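Local structure of HTH-type transcriptional regulator KdgR (Escherichia coli, 1YSP) at residues S8-Q12 and K167-Q171; K21-L26 and H38-S42. The protein represses genes for transport and breakdown of 2-keto-3-deoxygluconate, and eda, by binding DNA, and is represented here by its C-terminal, IclR-type effector domain. All blocks are in the same frame, centred on the assembly; numbering follows the deposited sequence.

Interaction 1: S8-Q12 and K167-Q171. With SO4 (sulfate ion), chain B.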
ATOM      1  N   SER A   8      -0.006  -6.742 -15.979  1.00 31.83           N
ATOM      2  CA  SER A   8       0.382  -5.313 -16.164  1.00 31.25           C
ATOM      3  C   SER A   8       1.246  -4.859 -15.018  1.00 29.48           C
ATOM      4  O   SER A   8       2.173  -4.054 -15.212  1.00 27.76           O
ATOM      5  CB  SER A   8      -0.827  -4.387 -16.213  1.00 30.76           C
ATOM      6  OG  SER A   8      -1.533  -4.514 -17.445  1.00 36.28           O
ATOM      7  N   ALA A   9       0.868  -5.287 -13.809  1.00 28.33           N
ATOM      8  CA  ALA A   9       1.616  -4.918 -12.610  1.00 27.55           C
ATOM      9  C   ALA A   9       3.023  -5.489 -12.706  1.00 27.62           C
ATOM     10  O   ALA A   9       3.973  -4.806 -12.371  1.00 26.81           O
ATOM     11  CB  ALA A   9       0.929  -5.477 -11.383  1.00 27.37           C
ATOM     12  N   ASP A  10       3.145  -6.740 -13.161  1.00 27.03           N
ATOM     13  CA  ASP A  10       4.441  -7.410 -13.209  1.00 26.79           C
ATOM     14  C   ASP A  10       5.463  -6.570 -13.977  1.00 26.21           C
ATOM     15  O   ASP A  10       6.634  -6.429 -13.528  1.00 23.89           O
ATOM     16  CB  ASP A  10       4.318  -8.823 -13.818  1.00 28.43           C
ATOM     17  CG  ASP A  10       5.684  -9.467 -14.052  1.00 30.20           C
ATOM     18  OD1 ASP A  10       6.393  -9.788 -13.060  1.00 27.63           O
ATOM     19  OD2 ASP A  10       6.071  -9.612 -15.248  1.00 33.46           O
ATOM     20  N   ILE A  11       5.028  -6.028 -15.129  1.00 25.14           N
ATOM     21  CA  ILE A  11       5.860  -5.173 -15.966  1.00 25.85           C
ATOM     22  C   ILE A  11       6.309  -3.881 -15.275  1.00 25.85           C
ATOM     23  O   ILE A  11       7.478  -3.495 -15.320  1.00 26.84           O
ATOM     24  CB  ILE A  11       5.104  -4.830 -17.336  1.00 24.56           C
ATOM     25  CG1 ILE A  11       4.956  -6.131 -18.153  1.00 25.59           C
ATOM     26  CG2 ILE A  11       5.805  -3.739 -18.125  1.00 26.88           C
ATOM     27  CD1 ILE A  11       3.708  -6.159 -19.065  1.00 25.57           C
ATOM     28  N   GLN A  12       5.360  -3.219 -14.627  1.00 26.00           N
ATOM     29  CA  GLN A  12       5.655  -1.948 -13.991  1.00 25.61           C
ATOM     30  C   GLN A  12       6.461  -2.141 -12.701  1.00 24.73           C
ATOM     31  O   GLN A  12       7.295  -1.273 -12.342  1.00 24.29           O
ATOM     32  CB  GLN A  12       4.356  -1.167 -13.735  1.00 26.20           C
ATOM     33  CG  GLN A  12       3.577  -0.839 -15.000  1.00 28.04           C
ATOM     34  CD  GLN A  12       4.376   0.000 -15.962  1.00 27.83           C
ATOM     35  OE1 GLN A  12       5.142   0.887 -15.553  1.00 27.15           O
ATOM     36  NE2 GLN A  12       4.214  -0.272 -17.270  1.00 30.23           N
ATOM     37  N   LYS A 167      -0.309   3.605 -15.149  1.00 29.63           N
ATOM     38  CA  LYS A 167      -0.223   2.689 -16.309  1.00 29.05           C
ATOM     39  C   LYS A 167      -1.022   1.403 -16.055  1.00 29.22           C
ATOM     40  O   LYS A 167      -1.856   0.966 -16.897  1.00 28.43           O
ATOM     41  CB  LYS A 167       1.255   2.406 -16.678  1.00 28.98           C
ATOM     42  CG  LYS A 167       2.035   3.653 -17.158  1.00 30.29           C
ATOM     43  CD  LYS A 167       3.485   3.264 -17.636  1.00 28.47           C
ATOM     44  CE  LYS A 167       4.140   4.414 -18.388  1.00 33.10           C
ATOM     45  NZ  LYS A 167       5.635   4.250 -18.254  1.00 38.03           N
ATOM     46  N   ILE A 168      -0.829   0.796 -14.888  1.00 27.94           N
ATOM     47  CA  ILE A 168      -1.592  -0.425 -14.550  1.00 28.13           C
ATOM     48  C   ILE A 168      -3.118  -0.180 -14.595  1.00 28.38           C
ATOM     49  O   ILE A 168      -3.879  -1.001 -15.151  1.00 28.02           O
ATOM     50  CB  ILE A 168      -1.234  -0.965 -13.154  1.00 27.29           C
ATOM     51  CG1 ILE A 168       0.260  -1.340 -13.056  1.00 28.63           C
ATOM     52  CG2 ILE A 168      -2.110  -2.203 -12.787  1.00 29.07           C
ATOM     53  CD1 ILE A 168       0.722  -1.623 -11.533  1.00 26.98           C
ATOM     54  N   SER A 169      -3.529   0.917 -13.973  1.00 28.66           N
ATOM     55  CA  SER A 169      -4.946   1.366 -13.955  1.00 30.69           C
ATOM     56  C   SER A 169      -5.491   1.632 -15.355  1.00 32.15           C
ATOM     57  O   SER A 169      -6.581   1.150 -15.712  1.00 32.64           O
ATOM     58  CB  SER A 169      -5.083   2.609 -13.064  1.00 30.08           C
ATOM     59  OG  SER A 169      -4.847   2.205 -11.700  1.00 31.12           O
ATOM     60  N   ALA A 170      -4.734   2.375 -16.153  1.00 33.57           N
ATOM     61  CA  ALA A 170      -5.076   2.576 -17.577  1.00 35.24           C
ATOM     62  C   ALA A 170      -5.282   1.262 -18.339  1.00 36.78           C
ATOM     63  O   ALA A 170      -6.243   1.125 -19.129  1.00 37.37           O
ATOM     64  CB  ALA A 170      -4.017   3.455 -18.272  1.00 34.67           C
ATOM     65  N   GLN A 171      -4.404   0.292 -18.097  1.00 36.27           N
ATOM     66  CA  GLN A 171      -4.511  -1.012 -18.712  1.00 38.21           C
ATOM     67  C   GLN A 171      -5.684  -1.851 -18.141  1.00 39.34           C
ATOM     68  O   GLN A 171      -6.075  -2.836 -18.757  1.00 40.82           O
ATOM     69  CB  GLN A 171      -3.140  -1.735 -18.654  1.00 37.39           C
ATOM     70  CG  GLN A 171      -2.069  -1.052 -19.507  1.00 36.64           C
ATOM     71  CD  GLN A 171      -0.617  -1.383 -19.110  1.00 35.61           C
ATOM     72  OE1 GLN A 171      -0.335  -2.413 -18.508  1.00 36.06           O
ATOM     73  NE2 GLN A 171       0.300  -0.512 -19.484  1.00 35.25           N
TER
HETATM   74  S   SO4 B 180       7.308   0.416 -19.666  0.50 15.72           S
HETATM   75  O1  SO4 B 180       8.432   0.696 -20.576  1.00 36.51           O
HETATM   76  O2  SO4 B 180       7.733   0.641 -18.241  1.00 40.16           O
HETATM   77  O3  SO4 B 180       6.259   1.296 -19.963  1.00 26.88           O
HETATM   78  O4  SO4 B 180       6.846  -0.997 -19.826  1.00 35.69           O
HETATM   79  O   HOH W   1       2.710  -2.556 -18.402  1.00 39.97           O
HETATM   80  O   HOH W   2       6.394   3.169 -15.514  1.00 49.32           O

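Interaction 2: K21-L26 and H38-S42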
ATOM      1  N   LYS A  21      16.021  -0.524  -7.183  1.00 33.80           N
ATOM      2  CA  LYS A  21      16.587  -1.703  -6.513  1.00 35.62           C
ATOM      3  C   LYS A  21      15.868  -2.109  -5.216  1.00 35.53           C
ATOM      4  O   LYS A  21      16.408  -2.879  -4.425  1.00 35.27           O
ATOM      5  CB  LYS A  21      18.093  -1.541  -6.226  1.00 37.14           C
ATOM      6  CG  LYS A  21      18.895  -1.064  -7.411  1.00 40.04           C
ATOM      7  CD  LYS A  21      19.435  -2.216  -8.210  1.00 44.57           C
ATOM      8  CE  LYS A  21      20.914  -1.958  -8.525  1.00 45.43           C
ATOM      9  NZ  LYS A  21      21.211  -2.154  -9.954  1.00 48.20           N
ATOM     10  N   GLU A  22      14.658  -1.582  -5.012  1.00 33.42           N
ATOM     11  CA  GLU A  22      13.911  -1.823  -3.770  1.00 32.23           C
ATOM     12  C   GLU A  22      12.989  -3.038  -3.961  1.00 31.84           C
ATOM     13  O   GLU A  22      12.810  -3.490  -5.119  1.00 31.48           O
ATOM     14  CB  GLU A  22      13.067  -0.592  -3.441  1.00 31.91           C
ATOM     15  CG  GLU A  22      13.837   0.746  -3.151  1.00 33.02           C
ATOM     16  CD  GLU A  22      14.587   0.774  -1.798  1.00 32.34           C
ATOM     17  OE1 GLU A  22      14.572  -0.239  -1.083  1.00 33.75           O
ATOM     18  OE2 GLU A  22      15.203   1.821  -1.484  1.00 32.82           O
ATOM     19  N   THR A  23      12.417  -3.543  -2.853  1.00 29.77           N
ATOM     20  CA  THR A  23      11.423  -4.615  -2.869  1.00 31.11           C
ATOM     21  C   THR A  23      10.099  -3.957  -3.276  1.00 29.20           C
ATOM     22  O   THR A  23       9.676  -2.964  -2.665  1.00 28.81           O
ATOM     23  CB  THR A  23      11.212  -5.309  -1.465  1.00 31.36           C
ATOM     24  OG1 THR A  23      12.454  -5.735  -0.901  1.00 36.55           O
ATOM     25  CG2 THR A  23      10.313  -6.549  -1.585  1.00 32.48           C
ATOM     26  N   ILE A  24       9.433  -4.544  -4.265  1.00 28.09           N
ATOM     27  CA  ILE A  24       8.121  -4.040  -4.757  1.00 25.95           C
ATOM     28  C   ILE A  24       7.030  -5.100  -4.530  1.00 24.94           C
ATOM     29  O   ILE A  24       7.229  -6.274  -4.831  1.00 24.94           O
ATOM     30  CB  ILE A  24       8.183  -3.750  -6.288  1.00 27.65           C
ATOM     31  CG1 ILE A  24       9.568  -3.243  -6.723  1.00 28.01           C
ATOM     32  CG2 ILE A  24       6.986  -2.909  -6.767  1.00 25.33           C
ATOM     33  CD1 ILE A  24       9.979  -1.898  -6.187  1.00 22.88           C
ATOM     34  N   HIS A  25       5.899  -4.679  -3.929  1.00 25.03           N
ATOM     35  CA  HIS A  25       4.734  -5.517  -3.663  1.00 25.09           C
ATOM     36  C   HIS A  25       3.453  -5.014  -4.353  1.00 24.64           C
ATOM     37  O   HIS A  25       3.244  -3.807  -4.572  1.00 24.47           O
ATOM     38  CB  HIS A  25       4.429  -5.543  -2.136  1.00 25.21           C
ATOM     39  CG  HIS A  25       5.377  -6.393  -1.354  1.00 29.25           C
ATOM     40  ND1 HIS A  25       6.446  -5.874  -0.662  1.00 31.56           N
ATOM     41  CD2 HIS A  25       5.428  -7.736  -1.181  1.00 33.37           C
ATOM     42  CE1 HIS A  25       7.096  -6.854  -0.059  1.00 32.87           C
ATOM     43  NE2 HIS A  25       6.509  -7.997  -0.373  1.00 35.42           N
ATOM     44  N   LEU A  26       2.569  -5.970  -4.660  1.00 24.91           N
ATOM     45  CA  LEU A  26       1.198  -5.656  -5.076  1.00 24.19           C
ATOM     46  C   LEU A  26       0.296  -6.416  -4.098  1.00 24.91           C
ATOM     47  O   LEU A  26       0.453  -7.625  -3.922  1.00 27.46           O
ATOM     48  CB  LEU A  26       0.926  -6.092  -6.523  1.00 24.44           C
ATOM     49  CG  LEU A  26      -0.452  -5.682  -7.034  1.00 23.74           C
ATOM     50  CD1 LEU A  26      -0.565  -4.210  -7.319  1.00 23.12           C
ATOM     51  CD2 LEU A  26      -0.751  -6.523  -8.328  1.00 24.73           C
ATOM     52  N   HIS A  38       1.423 -10.093  -5.869  1.00 31.06           N
ATOM     53  CA  HIS A  38       2.688 -10.147  -6.645  1.00 30.63           C
ATOM     54  C   HIS A  38       3.847  -9.536  -5.857  1.00 29.90           C
ATOM     55  O   HIS A  38       3.624  -8.744  -4.954  1.00 27.96           O
ATOM     56  CB  HIS A  38       2.545  -9.472  -8.018  1.00 30.80           C
ATOM     57  CG  HIS A  38       3.574  -9.908  -9.031  1.00 32.02           C
ATOM     58  ND1 HIS A  38       4.033 -11.206  -9.126  1.00 34.52           N
ATOM     59  CD2 HIS A  38       4.184  -9.223 -10.028  1.00 30.27           C
ATOM     60  CE1 HIS A  38       4.900 -11.294 -10.124  1.00 35.73           C
ATOM     61  NE2 HIS A  38       5.014 -10.102 -10.688  1.00 29.79           N
ATOM     62  N   LYS A  39       5.080  -9.933  -6.172  1.00 30.44           N
ATOM     63  CA  LYS A  39       6.258  -9.337  -5.535  1.00 32.69           C
ATOM     64  C   LYS A  39       7.421  -9.371  -6.522  1.00 32.37           C
ATOM     65  O   LYS A  39       7.537 -10.343  -7.300  1.00 32.76           O
ATOM     66  CB  LYS A  39       6.633 -10.169  -4.287  1.00 31.37           C
ATOM     67  CG  LYS A  39       7.553  -9.487  -3.335  1.00 35.96           C
ATOM     68  CD  LYS A  39       8.096 -10.431  -2.199  1.00 37.02           C
ATOM     69  CE  LYS A  39       9.196  -9.735  -1.387  1.00 43.15           C
ATOM     70  NZ  LYS A  39       9.895 -10.655  -0.452  1.00 47.68           N
ATOM     71  N   ILE A  40       8.237  -8.318  -6.512  1.00 33.16           N
ATOM     72  CA  ILE A  40       9.551  -8.326  -7.170  1.00 34.61           C
ATOM     73  C   ILE A  40      10.582  -7.991  -6.084  1.00 37.53           C
ATOM     74  O   ILE A  40      10.556  -6.891  -5.502  1.00 35.07           O
ATOM     75  CB  ILE A  40       9.658  -7.330  -8.332  1.00 33.99           C
ATOM     76  CG1 ILE A  40       8.537  -7.530  -9.369  1.00 32.20           C
ATOM     77  CG2 ILE A  40      11.092  -7.349  -8.942  1.00 33.57           C
ATOM     78  CD1 ILE A  40       8.568  -8.832 -10.130  1.00 33.34           C
ATOM     79  N   ASP A  41      11.479  -8.943  -5.818  1.00 41.38           N
ATOM     80  CA  ASP A  41      12.388  -8.874  -4.665  1.00 46.10           C
ATOM     81  C   ASP A  41      13.563  -7.943  -4.827  1.00 48.30           C
ATOM     82  O   ASP A  41      14.053  -7.733  -5.937  1.00 49.31           O
ATOM     83  CB  ASP A  41      12.912 -10.265  -4.304  1.00 47.04           C
ATOM     84  CG  ASP A  41      12.211 -10.860  -3.101  1.00 50.67           C
ATOM     85  OD1 ASP A  41      11.367 -11.760  -3.304  1.00 55.00           O
ATOM     86  OD2 ASP A  41      12.495 -10.419  -1.954  1.00 54.37           O
ATOM     87  N   SER A  42      14.023  -7.411  -3.694  1.00 51.12           N
ATOM     88  CA  SER A  42      15.233  -6.596  -3.635  1.00 53.89           C
ATOM     89  C   SER A  42      16.417  -7.444  -4.122  1.00 55.71           C
ATOM     90  O   SER A  42      17.056  -7.105  -5.115  1.00 56.91           O
ATOM     91  CB  SER A  42      15.459  -6.106  -2.196  1.00 53.79           C
ATOM     92  OG  SER A  42      16.238  -4.924  -2.159  1.00 54.31           O
TER

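Interaction 1: S8-Q12 and K167-Q171
Ile168 pushes its long branch against the backbone of Ala9, and this apolar meeting is the close-packed, buried part of the contact: CD1 of Ile168 lies 3.6 Å from CA of Ala9. Alanine suits the place because its lone methyl leaves the backbone accessible to the isoleucine. CG1 of Ile168 also meets CG of Gln12, the two side chains sliding past one another in opposite directions. Helices 4-20 and 151-172, the first and last of this IclR-type effector domain of GAF-like fold, run nearly antiparallel, with segment axes 158° and 9.5 Å apart. Their inner side faces the sheet, where Ile168 also touches Val129 of strand 123-130.

The solvent side is held by polar groups and waters instead of apolar packing, with one direct bond between the segments. Ser8 OG gives a short hydrogen bond of 2.6 Å to OE1 of Gln171, in the plane of the amide and on a lone pair. Water 1 donates to that same oxygen and accepts from Gln12 NE2, so OE1 is gripped twice. Gln12 bends at its second torsion (chi2 -60°), which turns its amide across the extended Lys167 chain at about a right angle; CD of Lys167 lies 3.6 Å from both OE1 and NE2 of Gln12. Water 2 joins Gln12 OE1 to Lys167 NZ, whose bond to O3 of a sulfate, probably from the crystallisation liquor, is weak at 3.5 Å.

Interaction 2: K21-L26 and H38-S42
Ile24 and Ile40 form an antiparallel hydrogen-bonded pair: Ile24 N donates to Ile40 O at 2.9 Å with an almost straight N-H...O angle of 179°, and Ile40 N returns a bond of 2.8 Å to Ile24 O. Leu26 and His38 make the next such pair; Leu26 N sits 39° out of the plane of the His38 carbonyl it bonds to, and His38 N reaches Leu26 O at 3.3 Å. Beyond the strand ends, Ser42 OG donates to Lys21 O, tying the turn after helix 4-20 to the end of the hairpin.

Between those two pairs, His25 and Lys39 form the non-hydrogen-bonded pair. With CG anti to the backbone N (chi1 -164°), Lys39 extends alongside the His25 ring, its CD 3.4 Å from His25 NE2. Its aliphatic part also meets Thr23 CG2, while NZ goes on to a salt bridge with Asp41 OD2 (3.0 Å). His25 NE2 has a weak hydrogen bond to Arg54.

Ile24, Leu26, His38 and Ile40 share the other face, where branched apolar side chains suit packing against helix 4-20: Met13 meets Ile24, His38 and Ile40. Strand 136-142 flanks strand 24-30 on its other edge.

Helix 4-20 is common ground for the two interactions, whose centres lie 14 Å apart. Interaction 1 pairs it with helix 151-172, near the two ends of the modelled chain, and interaction 2 joins the first two strands of the antiparallel sheet that the helix packs on. In chain order the segments run 8-12, 21-26, 38-42 and 167-171, so the hairpin falls within the span that the helix pair closes. The contacts also touch directly: Asp10 OD1 probably accepts a hydrogen bond from His38 NE2, and Ala9 packs on Leu26. The helix thus has one side on helix 151-172 and another on the sheet, uniting the start and end of the effector domain in one layer.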